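Local atomic coordinates of dihydropteroate synthase (Xanthomonas albilineans, PDB entry 6OFW), a protein that probably catalyses the condensation of para-aminobenzoate with 6-hydroxymethyl-7,8-dihydropterin diphosphate to give 7,8-dihydropteroate, the immediate precursor of folate derivatives. Residues P191-G196 against Q204-L209; K197-N202 against K226-E231; V219-S224 against L258-H263. All coordinates share one frame; numbering follows the deposited sequence.

Contact 1 of 3, residues P191-G196 against Q204-L209; sequences PGFGFG and QLLAHL. With 22D (4-{[(2-amino-4-oxo-3,4-dihydropteridin-6-yl)methyl]amino}benzoic acid), chain E.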
loop_
_atom_site.group_PDB
_atom_site.type_symbol
_atom_site.label_atom_id
_atom_site.label_comp_id
_atom_site.label_asym_id
_atom_site.label_seq_id
_atom_site.Cartn_x
_atom_site.Cartn_y
_atom_site.Cartn_z
ATOM N N PRO B 191 -5.865 8.100 17.740
ATOM C CA PRO B 191 -4.657 8.108 18.543
ATOM C C PRO B 191 -3.758 9.324 18.313
ATOM O O PRO B 191 -2.823 9.473 19.016
ATOM C CB PRO B 191 -3.931 6.826 18.117
ATOM C CG PRO B 191 -4.430 6.539 16.748
ATOM C CD PRO B 191 -5.840 7.077 16.702
ATOM N N GLY B 192 -4.086 10.138 17.316
ATOM C CA GLY B 192 -3.291 11.323 17.015
ATOM C C GLY B 192 -1.874 11.018 16.604
ATOM O O GLY B 192 -0.923 11.454 17.268
ATOM N N PHE B 193 -1.709 10.261 15.502
ATOM C CA PHE B 193 -0.360 9.942 15.017
ATOM C C PHE B 193 0.409 11.220 14.745
ATOM O O PHE B 193 -0.149 12.142 14.171
ATOM C CB PHE B 193 -0.400 9.033 13.769
ATOM C CG PHE B 193 -0.895 7.627 14.045
ATOM C CD1 PHE B 193 -0.105 6.717 14.747
ATOM C CD2 PHE B 193 -2.140 7.208 13.596
ATOM C CE1 PHE B 193 -0.572 5.416 15.009
ATOM C CE2 PHE B 193 -2.596 5.908 13.844
ATOM C CZ PHE B 193 -1.817 5.024 14.554
ATOM N N GLY B 194 1.654 11.289 15.224
ATOM C CA GLY B 194 2.512 12.457 15.028
ATOM C C GLY B 194 2.315 13.637 15.971
ATOM O O GLY B 194 3.063 14.610 15.882
ATOM N N PHE B 195 1.325 13.584 16.874
ATOM C CA PHE B 195 1.097 14.675 17.855
ATOM C C PHE B 195 1.779 14.320 19.180
ATOM O O PHE B 195 1.268 13.489 19.929
ATOM C CB PHE B 195 -0.403 14.901 18.073
ATOM C CG PHE B 195 -1.093 15.543 16.898
ATOM C CD1 PHE B 195 -1.594 14.768 15.854
ATOM C CD2 PHE B 195 -1.299 16.917 16.859
ATOM C CE1 PHE B 195 -2.284 15.358 14.796
ATOM C CE2 PHE B 195 -1.987 17.506 15.795
ATOM C CZ PHE B 195 -2.485 16.720 14.783
ATOM N N GLY B 196 2.946 14.906 19.421
ATOM C CA GLY B 196 3.748 14.633 20.617
ATOM C C GLY B 196 4.110 13.162 20.710
ATOM O O GLY B 196 3.948 12.551 21.771
ATOM N N GLN B 204 4.277 1.794 17.541
ATOM C CA GLN B 204 3.647 1.084 18.658
ATOM C C GLN B 204 2.118 1.255 18.624
ATOM O O GLN B 204 1.386 0.270 18.737
ATOM C CB GLN B 204 4.223 1.603 19.985
ATOM C CG GLN B 204 4.015 0.673 21.178
ATOM C CD GLN B 204 4.887 -0.556 21.151
ATOM O OE1 GLN B 204 4.458 -1.646 21.516
ATOM N NE2 GLN B 204 6.128 -0.422 20.712
ATOM N N LEU B 205 1.632 2.493 18.416
ATOM C CA LEU B 205 0.191 2.758 18.370
ATOM C C LEU B 205 -0.506 2.096 17.201
ATOM O O LEU B 205 -1.631 1.613 17.342
ATOM C CB LEU B 205 -0.078 4.261 18.366
ATOM C CG LEU B 205 0.082 4.955 19.720
ATOM C CD1 LEU B 205 0.298 6.423 19.520
ATOM C CD2 LEU B 205 -1.119 4.670 20.633
ATOM N N LEU B 206 0.157 2.080 16.041
ATOM C CA LEU B 206 -0.373 1.438 14.839
ATOM C C LEU B 206 -0.430 -0.090 15.028
ATOM O O LEU B 206 -1.459 -0.700 14.732
ATOM C CB LEU B 206 0.495 1.808 13.618
ATOM C CG LEU B 206 0.091 1.206 12.261
ATOM C CD1 LEU B 206 -1.384 1.403 11.991
ATOM C CD2 LEU B 206 0.905 1.815 11.146
ATOM N N ALA B 207 0.657 -0.690 15.524
ATOM C CA ALA B 207 0.705 -2.133 15.770
ATOM C C ALA B 207 -0.337 -2.541 16.811
ATOM O O ALA B 207 -0.986 -3.566 16.641
ATOM C CB ALA B 207 2.100 -2.548 16.229
ATOM N N HIS B 208 -0.554 -1.709 17.849
ATOM C CA HIS B 208 -1.516 -2.011 18.913
ATOM C C HIS B 208 -2.882 -1.352 18.713
ATOM O O HIS B 208 -3.677 -1.305 19.658
ATOM C CB HIS B 208 -0.929 -1.630 20.276
ATOM C CG HIS B 208 0.240 -2.461 20.691
ATOM N ND1 HIS B 208 0.067 -3.650 21.374
ATOM C CD2 HIS B 208 1.564 -2.229 20.538
ATOM C CE1 HIS B 208 1.284 -4.096 21.620
ATOM N NE2 HIS B 208 2.217 -3.267 21.150
ATOM N N LEU B 209 -3.182 -0.889 17.480
ATOM C CA LEU B 209 -4.475 -0.265 17.148
ATOM C C LEU B 209 -5.694 -1.110 17.532
ATOM O O LEU B 209 -6.658 -0.499 18.005
ATOM C CB LEU B 209 -4.557 0.164 15.679
ATOM C CG LEU B 209 -5.454 1.372 15.368
ATOM C CD1 LEU B 209 -4.964 2.633 16.069
ATOM C CD2 LEU B 209 -5.478 1.638 13.869
HETATM C C7 22D E . -4.424 17.629 11.451
HETATM N N8 22D E . -5.712 17.085 11.848
HETATM C C8A 22D E . -5.859 15.792 12.203
HETATM N N1 22D E . -7.106 15.352 12.535
HETATM C C2 22D E . -7.193 14.107 13.003
HETATM N N2 22D E . -8.360 13.662 13.465
HETATM N N3 22D E . -6.138 13.239 13.057
HETATM C C4 22D E . -4.852 13.529 12.653
HETATM O O4 22D E . -3.985 12.667 12.699
HETATM C C4A 22D E . -4.696 14.903 12.196
HETATM N N5 22D E . -3.463 15.348 11.756
HETATM C C6 22D E . -3.337 16.578 11.432
HETATM C C9 22D E . -1.999 17.138 11.030
HETATM N N10 22D E . -1.067 16.751 12.071
HETATM C CBX 22D E . 0.282 16.554 11.895
HETATM C CAR 22D E . 1.051 16.082 12.959
HETATM C CAT 22D E . 2.357 15.679 12.749
HETATM C CAQ 22D E . 0.874 16.718 10.645
HETATM C CAS 22D E . 2.187 16.335 10.443
HETATM C CBY 22D E . 2.934 15.776 11.481
HETATM C CBV 22D E . 4.239 15.143 11.191
HETATM O OAJ 22D E . 4.736 14.425 12.159
HETATM O OXT 22D E . 4.793 15.306 10.119
#

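Contact 2 of 3, residues K197-N202 against K226-E231; sequences KSTADN and KRSIGE. With 22D (4-{[(2-amino-4-oxo-3,4-dihydropteridin-6-yl)methyl]amino}benzoic acid), chain E.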
loop_
_atom_site.group_PDB
_atom_site.type_symbol
_atom_site.label_atom_id
_atom_site.label_comp_id
_atom_site.label_asym_id
_atom_site.label_seq_id
_atom_site.Cartn_x
_atom_site.Cartn_y
_atom_site.Cartn_z
ATOM N N LYS B 197 4.511 12.557 19.565
ATOM C CA LYS B 197 4.845 11.130 19.469
ATOM C C LYS B 197 6.060 10.892 18.605
ATOM O O LYS B 197 6.167 11.442 17.513
ATOM C CB LYS B 197 3.649 10.314 18.939
ATOM C CG LYS B 197 2.535 10.154 19.962
ATOM C CD LYS B 197 1.197 9.866 19.309
ATOM C CE LYS B 197 0.066 10.037 20.289
ATOM N NZ LYS B 197 -0.621 11.340 20.116
ATOM N N SER B 198 6.993 10.059 19.089
ATOM C CA SER B 198 8.178 9.729 18.289
ATOM C C SER B 198 7.760 8.716 17.220
ATOM O O SER B 198 6.669 8.143 17.315
ATOM C CB SER B 198 9.240 9.089 19.180
ATOM O OG SER B 198 8.775 7.837 19.661
ATOM N N THR B 199 8.648 8.437 16.247
ATOM C CA THR B 199 8.400 7.411 15.238
ATOM C C THR B 199 8.084 6.075 15.948
ATOM O O THR B 199 7.088 5.440 15.607
ATOM C CB THR B 199 9.567 7.352 14.250
ATOM O OG1 THR B 199 9.674 8.620 13.617
ATOM C CG2 THR B 199 9.388 6.284 13.183
ATOM N N ALA B 200 8.862 5.703 16.992
ATOM C CA ALA B 200 8.655 4.473 17.770
ATOM C C ALA B 200 7.274 4.429 18.442
ATOM O O ALA B 200 6.650 3.368 18.449
ATOM C CB ALA B 200 9.755 4.316 18.821
ATOM N N ASP B 201 6.796 5.581 19.001
ATOM C CA ASP B 201 5.467 5.699 19.614
ATOM C C ASP B 201 4.379 5.488 18.545
ATOM O O ASP B 201 3.394 4.800 18.797
ATOM C CB ASP B 201 5.280 7.103 20.252
ATOM C CG ASP B 201 6.111 7.389 21.494
ATOM O OD1 ASP B 201 6.497 6.425 22.189
ATOM O OD2 ASP B 201 6.365 8.579 21.771
ATOM N N ASN B 202 4.555 6.090 17.360
ATOM C CA ASN B 202 3.572 5.950 16.266
ATOM C C ASN B 202 3.456 4.512 15.781
ATOM O O ASN B 202 2.341 4.034 15.542
ATOM C CB ASN B 202 3.900 6.897 15.111
ATOM C CG ASN B 202 3.656 8.344 15.466
ATOM O OD1 ASN B 202 2.645 8.698 16.055
ATOM N ND2 ASN B 202 4.583 9.219 15.130
ATOM N N LYS B 226 3.301 11.973 6.960
ATOM C CA LYS B 226 3.826 12.452 8.221
ATOM C C LYS B 226 5.310 12.130 8.382
ATOM O O LYS B 226 5.838 11.231 7.724
ATOM C CB LYS B 226 2.950 11.940 9.389
ATOM C CG LYS B 226 1.641 12.751 9.496
ATOM C CD LYS B 226 0.811 12.431 10.722
ATOM C CE LYS B 226 -0.406 13.321 10.748
ATOM N NZ LYS B 226 -1.340 12.990 11.857
ATOM N N ARG B 227 5.998 12.923 9.216
ATOM C CA ARG B 227 7.434 12.765 9.439
ATOM C C ARG B 227 7.823 11.331 9.833
ATOM O O ARG B 227 8.831 10.857 9.352
ATOM C CB ARG B 227 7.919 13.806 10.451
ATOM C CG ARG B 227 9.423 13.763 10.742
ATOM C CD ARG B 227 9.784 14.609 11.949
ATOM N NE ARG B 227 9.891 16.029 11.607
ATOM C CZ ARG B 227 8.954 16.940 11.853
ATOM N NH1 ARG B 227 7.822 16.595 12.460
ATOM N NH2 ARG B 227 9.143 18.205 11.503
ATOM N N SER B 228 7.033 10.639 10.697
ATOM C CA SER B 228 7.343 9.247 11.051
ATOM C C SER B 228 7.391 8.340 9.819
ATOM O O SER B 228 8.208 7.431 9.781
ATOM C CB SER B 228 6.316 8.684 12.024
ATOM O OG SER B 228 6.593 9.182 13.317
ATOM N N ILE B 229 6.498 8.565 8.829
ATOM C CA ILE B 229 6.498 7.775 7.591
ATOM C C ILE B 229 7.809 8.049 6.862
ATOM O O ILE B 229 8.481 7.117 6.416
ATOM C CB ILE B 229 5.244 8.033 6.700
ATOM C CG1 ILE B 229 3.941 7.625 7.422
ATOM C CG2 ILE B 229 5.367 7.301 5.344
ATOM C CD1 ILE B 229 3.896 6.148 8.045
ATOM N N GLY B 230 8.179 9.330 6.824
ATOM C CA GLY B 230 9.424 9.809 6.237
ATOM C C GLY B 230 10.629 9.166 6.892
ATOM O O GLY B 230 11.535 8.740 6.192
ATOM N N GLU B 231 10.619 9.023 8.227
ATOM C CA GLU B 231 11.718 8.382 8.984
ATOM C C GLU B 231 11.798 6.877 8.699
ATOM O O GLU B 231 12.890 6.354 8.524
ATOM C CB GLU B 231 11.564 8.619 10.503
ATOM C CG GLU B 231 11.816 10.062 10.936
ATOM C CD GLU B 231 13.172 10.704 10.670
ATOM O OE1 GLU B 231 14.172 9.971 10.481
ATOM O OE2 GLU B 231 13.234 11.955 10.668
HETATM C C7 22D E . -4.424 17.629 11.451
HETATM N N8 22D E . -5.712 17.085 11.848
HETATM C C8A 22D E . -5.859 15.792 12.203
HETATM N N1 22D E . -7.106 15.352 12.535
HETATM C C2 22D E . -7.193 14.107 13.003
HETATM N N2 22D E . -8.360 13.662 13.465
HETATM N N3 22D E . -6.138 13.239 13.057
HETATM C C4 22D E . -4.852 13.529 12.653
HETATM O O4 22D E . -3.985 12.667 12.699
HETATM C C4A 22D E . -4.696 14.903 12.196
HETATM N N5 22D E . -3.463 15.348 11.756
HETATM C C6 22D E . -3.337 16.578 11.432
HETATM C C9 22D E . -1.999 17.138 11.030
HETATM N N10 22D E . -1.067 16.751 12.071
HETATM C CBX 22D E . 0.282 16.554 11.895
HETATM C CAR 22D E . 1.051 16.082 12.959
HETATM C CAT 22D E . 2.357 15.679 12.749
HETATM C CAQ 22D E . 0.874 16.718 10.645
HETATM C CAS 22D E . 2.187 16.335 10.443
HETATM C CBY 22D E . 2.934 15.776 11.481
HETATM C CBV 22D E . 4.239 15.143 11.191
HETATM O OAJ 22D E . 4.736 14.425 12.159
HETATM O OXT 22D E . 4.793 15.306 10.119
#

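Contact 3 of 3, residues V219-S224 against L258-H263; sequences VLAGLS and LLLRVH. With 22D (4-{[(2-amino-4-oxo-3,4-dihydropteridin-6-yl)methyl]amino}benzoic acid), chain E; SO4 (sulfate ion), chain F.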
loop_
_atom_site.group_PDB
_atom_site.type_symbol
_atom_site.label_atom_id
_atom_site.label_comp_id
_atom_site.label_asym_id
_atom_site.label_seq_id
_atom_site.Cartn_x
_atom_site.Cartn_y
_atom_site.Cartn_z
ATOM N N VAL B 219 -12.615 4.115 14.986
ATOM C CA VAL B 219 -11.278 4.664 15.118
ATOM C C VAL B 219 -10.863 5.330 13.808
ATOM O O VAL B 219 -10.977 4.714 12.753
ATOM C CB VAL B 219 -10.263 3.569 15.562
ATOM C CG1 VAL B 219 -8.802 4.055 15.469
ATOM C CG2 VAL B 219 -10.581 3.048 16.966
ATOM N N LEU B 220 -10.347 6.552 13.892
ATOM C CA LEU B 220 -9.796 7.297 12.750
ATOM C C LEU B 220 -8.266 7.278 12.878
ATOM O O LEU B 220 -7.745 7.475 13.970
ATOM C CB LEU B 220 -10.330 8.753 12.760
ATOM C CG LEU B 220 -9.627 9.820 11.878
ATOM C CD1 LEU B 220 -9.662 9.465 10.420
ATOM C CD2 LEU B 220 -10.307 11.158 12.017
ATOM N N ALA B 221 -7.544 7.046 11.763
ATOM C CA ALA B 221 -6.085 7.079 11.748
ATOM C C ALA B 221 -5.645 8.052 10.654
ATOM O O ALA B 221 -6.171 8.002 9.549
ATOM C CB ALA B 221 -5.535 5.696 11.438
ATOM N N GLY B 222 -4.688 8.901 10.980
ATOM C CA GLY B 222 -4.103 9.860 10.040
ATOM C C GLY B 222 -2.587 9.808 10.097
ATOM O O GLY B 222 -2.053 10.334 11.003
ATOM N N LEU B 223 -1.946 9.159 9.137
ATOM C CA LEU B 223 -0.475 9.059 9.080
ATOM C C LEU B 223 -0.014 9.653 7.755
ATOM O O LEU B 223 1.126 9.500 7.447
ATOM C CB LEU B 223 -0.044 7.600 9.168
ATOM C CG LEU B 223 -0.345 6.884 10.476
ATOM C CD1 LEU B 223 -1.354 5.785 10.268
ATOM C CD2 LEU B 223 0.903 6.313 11.103
ATOM N N SER B 224 -0.910 10.367 7.086
ATOM C CA SER B 224 -0.660 10.888 5.742
ATOM C C SER B 224 0.573 11.792 5.640
ATOM O O SER B 224 0.537 12.838 6.194
ATOM C CB SER B 224 -1.867 11.541 5.181
ATOM O OG SER B 224 -1.679 11.728 3.831
ATOM N N LEU B 258 -11.636 2.531 11.011
ATOM C CA LEU B 258 -12.777 2.620 10.093
ATOM C C LEU B 258 -12.784 3.905 9.280
ATOM O O LEU B 258 -13.603 4.074 8.375
ATOM C CB LEU B 258 -14.125 2.402 10.822
ATOM C CG LEU B 258 -14.440 0.939 11.213
ATOM C CD1 LEU B 258 -15.578 0.869 12.215
ATOM C CD2 LEU B 258 -14.743 0.076 9.990
ATOM N N LEU B 259 -11.866 4.821 9.590
ATOM C CA LEU B 259 -11.769 6.084 8.841
ATOM C C LEU B 259 -10.282 6.410 8.701
ATOM O O LEU B 259 -9.517 6.187 9.643
ATOM C CB LEU B 259 -12.551 7.193 9.596
ATOM C CG LEU B 259 -12.969 8.467 8.830
ATOM C CD1 LEU B 259 -13.835 8.155 7.597
ATOM C CD2 LEU B 259 -13.754 9.402 9.749
ATOM N N LEU B 260 -9.873 6.901 7.521
ATOM C CA LEU B 260 -8.468 7.194 7.211
ATOM C C LEU B 260 -8.321 8.584 6.668
ATOM O O LEU B 260 -8.928 8.908 5.657
ATOM C CB LEU B 260 -7.923 6.138 6.207
ATOM C CG LEU B 260 -8.050 4.676 6.706
ATOM C CD1 LEU B 260 -8.095 3.715 5.573
ATOM C CD2 LEU B 260 -6.977 4.332 7.733
ATOM N N ARG B 261 -7.529 9.417 7.354
ATOM C CA ARG B 261 -7.352 10.836 6.984
ATOM C C ARG B 261 -6.132 10.979 6.090
ATOM O O ARG B 261 -4.995 10.886 6.574
ATOM C CB ARG B 261 -7.256 11.703 8.268
ATOM C CG ARG B 261 -7.266 13.185 7.967
ATOM C CD ARG B 261 -7.252 14.049 9.219
ATOM N NE ARG B 261 -7.191 15.467 8.841
ATOM C CZ ARG B 261 -6.075 16.131 8.536
ATOM N NH1 ARG B 261 -4.893 15.529 8.605
ATOM N NH2 ARG B 261 -6.131 17.404 8.186
ATOM N N VAL B 262 -6.371 11.160 4.785
ATOM C CA VAL B 262 -5.293 11.112 3.787
ATOM C C VAL B 262 -5.262 12.281 2.792
ATOM O O VAL B 262 -6.286 12.872 2.490
ATOM C CB VAL B 262 -5.330 9.742 3.015
ATOM C CG1 VAL B 262 -5.533 8.551 3.971
ATOM C CG2 VAL B 262 -6.407 9.719 1.936
ATOM N N HIS B 263 -4.065 12.566 2.246
ATOM C CA HIS B 263 -3.893 13.537 1.158
ATOM C C HIS B 263 -4.132 12.787 -0.165
ATOM O O HIS B 263 -4.747 13.326 -1.088
ATOM C CB HIS B 263 -2.455 14.081 1.132
ATOM C CG HIS B 263 -2.091 14.894 2.329
ATOM N ND1 HIS B 263 -1.376 14.353 3.372
ATOM C CD2 HIS B 263 -2.349 16.196 2.602
ATOM C CE1 HIS B 263 -1.229 15.329 4.251
ATOM N NE2 HIS B 263 -1.790 16.456 3.820
HETATM C C7 22D E . -4.424 17.629 11.451
HETATM N N8 22D E . -5.712 17.085 11.848
HETATM C C8A 22D E . -5.859 15.792 12.203
HETATM N N1 22D E . -7.106 15.352 12.535
HETATM C C2 22D E . -7.193 14.107 13.003
HETATM N N2 22D E . -8.360 13.662 13.465
HETATM N N3 22D E . -6.138 13.239 13.057
HETATM C C4 22D E . -4.852 13.529 12.653
HETATM O O4 22D E . -3.985 12.667 12.699
HETATM C C4A 22D E . -4.696 14.903 12.196
HETATM N N5 22D E . -3.463 15.348 11.756
HETATM C C6 22D E . -3.337 16.578 11.432
HETATM C C9 22D E . -1.999 17.138 11.030
HETATM N N10 22D E . -1.067 16.751 12.071
HETATM C CBX 22D E . 0.282 16.554 11.895
HETATM C CAR 22D E . 1.051 16.082 12.959
HETATM C CAT 22D E . 2.357 15.679 12.749
HETATM C CAQ 22D E . 0.874 16.718 10.645
HETATM C CAS 22D E . 2.187 16.335 10.443
HETATM C CBY 22D E . 2.934 15.776 11.481
HETATM C CBV 22D E . 4.239 15.143 11.191
HETATM O OAJ 22D E . 4.736 14.425 12.159
HETATM O OXT 22D E . 4.793 15.306 10.119
HETATM S S SO4 F . -2.076 18.006 7.333
HETATM O O1 SO4 F . -3.408 18.603 7.564
HETATM O O2 SO4 F . -2.165 16.609 7.607
HETATM O O3 SO4 F . -1.655 18.246 5.970
HETATM O O4 SO4 F . -1.132 18.628 8.246
#

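Contact 1 of 3, residues P191-G196 against Q204-L209
F193 drives one corner of its ring into the helix turn formed by L205 and L206, and this is the tight part of the contact. CE1 does most of the touching: it stands 3.6 Å from CB of L205 and equally close to the backbone N of L206, which lies at the ring edge, near the plane. With CG anti to its own carbonyl carbon (chi1 -69°), the phenyl group reaches from the loop to the helix, and the F193 and L205 side chains run past each other in opposite directions. P191 adds a second, less closely packed apolar patch. Its CG meets CD1 of L209 at 4.0 Å, the two side chains crossing at about a right angle, while its CB is 4.3 Å from CD2 of L205. No hydrogen bond joins the segments, so the join rests on shape and apolar burial.

Away from this core the contact is looser. Q204, A207 and H208 take no part in the packing on the loop; they are partly exposed and lie against V281 of the second subunit, and H208 NE2 makes just a weak bond to Q204 OE1 (119° at the hydrogen). In the loop, a type II turn from G192 to F195, closed by F195 N to G192 O at 3.1 Å, carries the F195 ring away from the helix to the bound pteroic acid, whose CAR lies over one face, offset toward the rim. The loop thus gives P191 and F193 to the helix and F195 to the ligand.

Around this join, strand 187-190 leads into P191, helix 162-179 covers L205 through V162 and V166, and helix 242-254 brings A252 against L206 and L209.

Contact 2 of 3, residues K197-N202 against K226-E231
The flat amide of N202 meets S228 close to its own plane: ND2 donates to S228 OG at 2.7 Å, with the hydroxyl 14° out of that plane and the bond moderately straight at 148°. At the other end of the amide, OD1 takes the N-H of G194, so its rotation is fixed from both ends. K226, extended beyond CG, lies along one face of the benzoate ring, CD almost over its centre, and NZ donates to the pterin O4 at 2.8 Å and also to N5. A different flat group, the D201 carboxylate, receives S198 N from above its plane. S198 OG in return accepts D201 N, completing a capping box at the start of helix 199-207.

T199 OG1 is the second partner of S228 OG, at 3.1 Å, so two side chains of one helix grip a single buried hydroxyl of the other. The T199 hydroxyl also rests 3.6 Å from CB of E231.

R227 N binds OXT of the pteroate carboxylate at 2.8 Å.

The N-terminal ends of helices 199-207 and 227-233 thus meet beside the ligand, with helix 242-254 beneath I229 and helix 162-179 against K197 and D201.

Contact 3 of 3, residues V219-S224 against L258-H263
A221 and L260 pair in the parallel register that joins the last two strands of the TIM barrel, 220-221 and 259-262, with helices 227-233 and 242-254 in the beta-alpha-beta crossover between them. A221 N donates to L259 O, and R261 N returns a bond to A221 O at 2.9 Å; at the start of the pairing V219 O accepts from both L258 N and L259 N. On one face of the sheet CD1 of L220 packs on CB of L259 at 3.8 Å, and on the other the methyl of A221 lies by L260 CD2.

R261 carries the pairing into the active site. Its CB sits 3.9 Å from L220 CD1. With CG anti to the backbone N (chi1 -172°) the chain then runs straight to NE, and CD passes 3.6 Å from the pterin N1. NE lies by C8A of the same ring system and forms a salt bridge with D61. Beyond it CZ lies 3.5 Å from N8, which stands over the centre of one guanidinium face, the group nearly parallel to the pterin. At its edge NH1 and NH2 hold sulfate O2 and O1, the latter at 3.0 Å and nearly straight (170°). This paired grip on the ion, which probably came from the crystallisation liquor, is consistent with a diphosphate site.

Beyond the strand ends, S224 OG is gripped twice by one residue: H263 N donates to it, and H263 ND1 is hydrogen-bonded to it at 2.7 Å. Both the hydroxyl and the sulfate meet the imidazole at its edge, so S224 probably helps to fix the ring's rotation. The other ring nitrogen, H263 NE2, donates to sulfate O3 at 2.8 Å.

All three contacts reach one ligand, at the C-terminal side of the barrel. Contact 1 follows strand 187-190 and shares helix 199-207 with contact 2, their centres about 9 Å apart. Contact 3 pairs strands 220-221 and 259-262, its centre about 6 Å from the centre of the chain, 11 Å from that of contact 1 and 15 Å from that of contact 2. Along the sequence contact 1 closes before contact 3 opens, whereas the segments of contact 2 alternate with those of both. F193 packs on A221 and L223, tying contact 1 to contact 3, and its carbonyl oxygen takes K226 NZ of contact 2, so the loop, helix and strand parts of the pterin pocket are in direct contact.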